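Local coordinates for kynurenine formamidase (Bacillus anthracis, PDB 4CO9), which catalyses the zinc-dependent hydrolysis of N-formyl-L-kynurenine to L-kynurenine and formate in the kynurenine pathway of tryptophan degradation, at residues T53-D58 / V204-R209. Residues are numbered along the deposited sequence; the frame is centred on the assembly and turned at random.
Sequences TGTHID and VRAVIR. With ZN (zinc ion), chain P; ZN (zinc ion), chain O.
The imidazole of His56 is carried on a backbone whose CA lies 4.1 Å from Val204 N, and it has a partner at each of its two nitrogens. At one edge ND1 donates to Gly54 O over 2.8 Å, nearly straight at 175° and with the carbonyl oxygen in the ring plane; Gly54 C lies at the same edge. NE2 binds a zinc ion at 2.3 Å. Held at both nitrogens, the imidazole is fixed in its rotation, a worked case of a second-shell carbonyl helping to orient a metal ligand, and the ND1 bond may make NE2 a stronger electron-pair donor to the metal. Asn176 ND2 gives Gly54 O a second hydrogen bond. The other flat group, the carboxylate of Asp58, bridges the two metals, OD1 to the zinc ion held by His56, OD2 to the second zinc ion at 2.0 Å, while a water also spans both. His52, His163 and Glu175 complete the protein ligands of the binuclear zinc site of this enzyme, a member of the Cyclase 1 superfamily.

Strand 56-58 lies between strands 172-175 and 201-203 in a mixed sheet, antiparallel to both, and the chain leaving 201-203 keeps up the pairing for one more bond: Val204 N donates to Thr55 O at 3.1 Å, with an N-H...O angle of 169°. Around this bond the contact is made by methyl groups. CG1 of Val204 meets Ile57 CG2 at 3.9 Å, the two side chains crossing at about a right angle, and CG2 of the same valine comes within 4.0 Å of Thr55 CG2. That threonine methyl, put anti to the backbone N by a chi1 of -53° for OG1, also meets Ala206 CB at 3.8 Å. Thr55 OG1 hydrogen-bonds to Asn176 O and Gln13 N, and Leu174 touches Thr55, Ile57 and Val204 alike.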
loop_
_atom_site.group_PDB
_atom_site.type_symbol
_atom_site.label_atom_id
_atom_site.label_comp_id
_atom_site.label_asym_id
_atom_site.label_seq_id
_atom_site.Cartn_x
_atom_site.Cartn_y
_atom_site.Cartn_z
ATOM N N THR C 53 8.666 7.756 -5.427
ATOM C CA THR C 53 8.179 8.995 -4.846
ATOM C C THR C 53 7.688 8.669 -3.462
ATOM O O THR C 53 6.942 7.724 -3.285
ATOM C CB THR C 53 6.992 9.557 -5.661
ATOM O OG1 THR C 53 7.393 9.693 -7.015
ATOM C CG2 THR C 53 6.530 10.920 -5.142
ATOM N N GLY C 54 8.068 9.492 -2.492
ATOM C CA GLY C 54 7.637 9.301 -1.130
ATOM C C GLY C 54 8.194 8.012 -0.590
ATOM O O GLY C 54 9.210 7.501 -1.076
ATOM N N THR C 55 7.502 7.459 0.392
ATOM C CA THR C 55 7.917 6.233 1.038
ATOM C C THR C 55 7.630 5.082 0.083
ATOM O O THR C 55 6.496 4.910 -0.364
ATOM C CB THR C 55 7.160 6.065 2.362
ATOM O OG1 THR C 55 7.331 7.257 3.139
ATOM C CG2 THR C 55 7.689 4.885 3.143
ATOM N N HIS C 56 8.650 4.289 -0.237
ATOM C CA HIS C 56 8.482 3.260 -1.238
ATOM C C HIS C 56 9.549 2.186 -1.122
ATOM O O HIS C 56 10.560 2.373 -0.438
ATOM C CB HIS C 56 8.548 3.889 -2.634
ATOM C CG HIS C 56 9.914 4.345 -3.012
ATOM N ND1 HIS C 56 10.423 5.562 -2.613
ATOM C CD2 HIS C 56 10.884 3.745 -3.738
ATOM C CE1 HIS C 56 11.637 5.705 -3.106
ATOM N NE2 HIS C 56 11.942 4.614 -3.783
ATOM N N ILE C 57 9.323 1.078 -1.812
ATOM C CA ILE C 57 10.281 -0.012 -1.857
ATOM C C ILE C 57 10.803 -0.179 -3.281
ATOM O O ILE C 57 10.083 0.087 -4.247
ATOM C CB ILE C 57 9.685 -1.340 -1.307
ATOM C CG1 ILE C 57 8.531 -1.873 -2.173
ATOM C CG2 ILE C 57 9.231 -1.140 0.126
ATOM C CD1 ILE C 57 8.962 -2.894 -3.225
ATOM N N ASP C 58 12.054 -0.622 -3.384
ATOM C CA ASP C 58 12.693 -0.929 -4.663
ATOM C C ASP C 58 12.621 -2.426 -4.951
ATOM O O ASP C 58 12.853 -3.242 -4.061
ATOM C CB ASP C 58 14.171 -0.589 -4.640
ATOM C CG ASP C 58 14.450 0.878 -4.529
ATOM O OD1 ASP C 58 13.548 1.717 -4.713
ATOM O OD2 ASP C 58 15.625 1.193 -4.236
ATOM N N VAL C 204 4.472 2.614 -0.859
ATOM C CA VAL C 204 3.895 1.834 0.224
ATOM C C VAL C 204 3.381 2.764 1.301
ATOM O O VAL C 204 3.772 3.941 1.368
ATOM C CB VAL C 204 4.923 0.873 0.864
ATOM C CG1 VAL C 204 5.536 -0.040 -0.183
ATOM C CG2 VAL C 204 6.004 1.636 1.620
ATOM N N ARG C 205 2.475 2.244 2.126
ATOM C CA ARG C 205 2.128 2.916 3.365
ATOM C C ARG C 205 2.874 2.188 4.459
ATOM O O ARG C 205 2.500 1.076 4.846
ATOM C CB ARG C 205 0.630 2.883 3.635
ATOM C CG ARG C 205 0.206 3.759 4.815
ATOM C CD ARG C 205 0.380 5.223 4.473
ATOM N NE ARG C 205 -0.062 6.139 5.516
ATOM C CZ ARG C 205 -1.319 6.523 5.720
ATOM N NH1 ARG C 205 -2.323 6.038 4.996
ATOM N NH2 ARG C 205 -1.577 7.381 6.687
ATOM N N ALA C 206 3.969 2.783 4.904
ATOM C CA ALA C 206 4.739 2.232 5.988
ATOM C C ALA C 206 4.188 2.732 7.309
ATOM O O ALA C 206 4.036 3.944 7.514
ATOM C CB ALA C 206 6.209 2.595 5.844
ATOM N N VAL C 207 3.876 1.785 8.192
ATOM C CA VAL C 207 3.444 2.079 9.550
ATOM C C VAL C 207 4.152 1.150 10.530
ATOM O O VAL C 207 4.582 0.056 10.163
ATOM C CB VAL C 207 1.913 1.910 9.723
ATOM C CG1 VAL C 207 1.158 2.814 8.771
ATOM C CG2 VAL C 207 1.490 0.462 9.507
ATOM N N ILE C 208 4.211 1.570 11.793
ATOM C CA ILE C 208 4.821 0.764 12.857
ATOM C C ILE C 208 4.001 0.810 14.146
ATOM O O ILE C 208 3.318 1.799 14.419
ATOM C CB ILE C 208 6.270 1.222 13.184
ATOM C CG1 ILE C 208 6.317 2.711 13.576
ATOM C CG2 ILE C 208 7.181 0.926 12.008
ATOM C CD1 ILE C 208 7.690 3.208 14.008
ATOM N N ARG C 209 4.090 -0.269 14.919
ATOM C CA ARG C 209 3.446 -0.360 16.210
ATOM C C ARG C 209 4.478 -0.829 17.241
ATOM O O ARG C 209 5.145 -1.842 17.023
ATOM C CB ARG C 209 2.314 -1.374 16.136
ATOM C CG ARG C 209 1.526 -1.532 17.412
ATOM C CD ARG C 209 0.301 -2.395 17.194
ATOM N NE ARG C 209 0.637 -3.764 16.875
ATOM C CZ ARG C 209 -0.262 -4.710 16.617
ATOM N NH1 ARG C 209 -1.559 -4.426 16.602
ATOM N NH2 ARG C 209 0.137 -5.942 16.352
HETATM ZN ZN ZN P . 13.700 3.771 -4.970
HETATM ZN ZN ZN O . 16.601 2.931 -4.252
HETATM O O HOH W 1 15.608 3.931 -5.708
HETATM O O HOH W 2 17.866 5.087 -4.658
#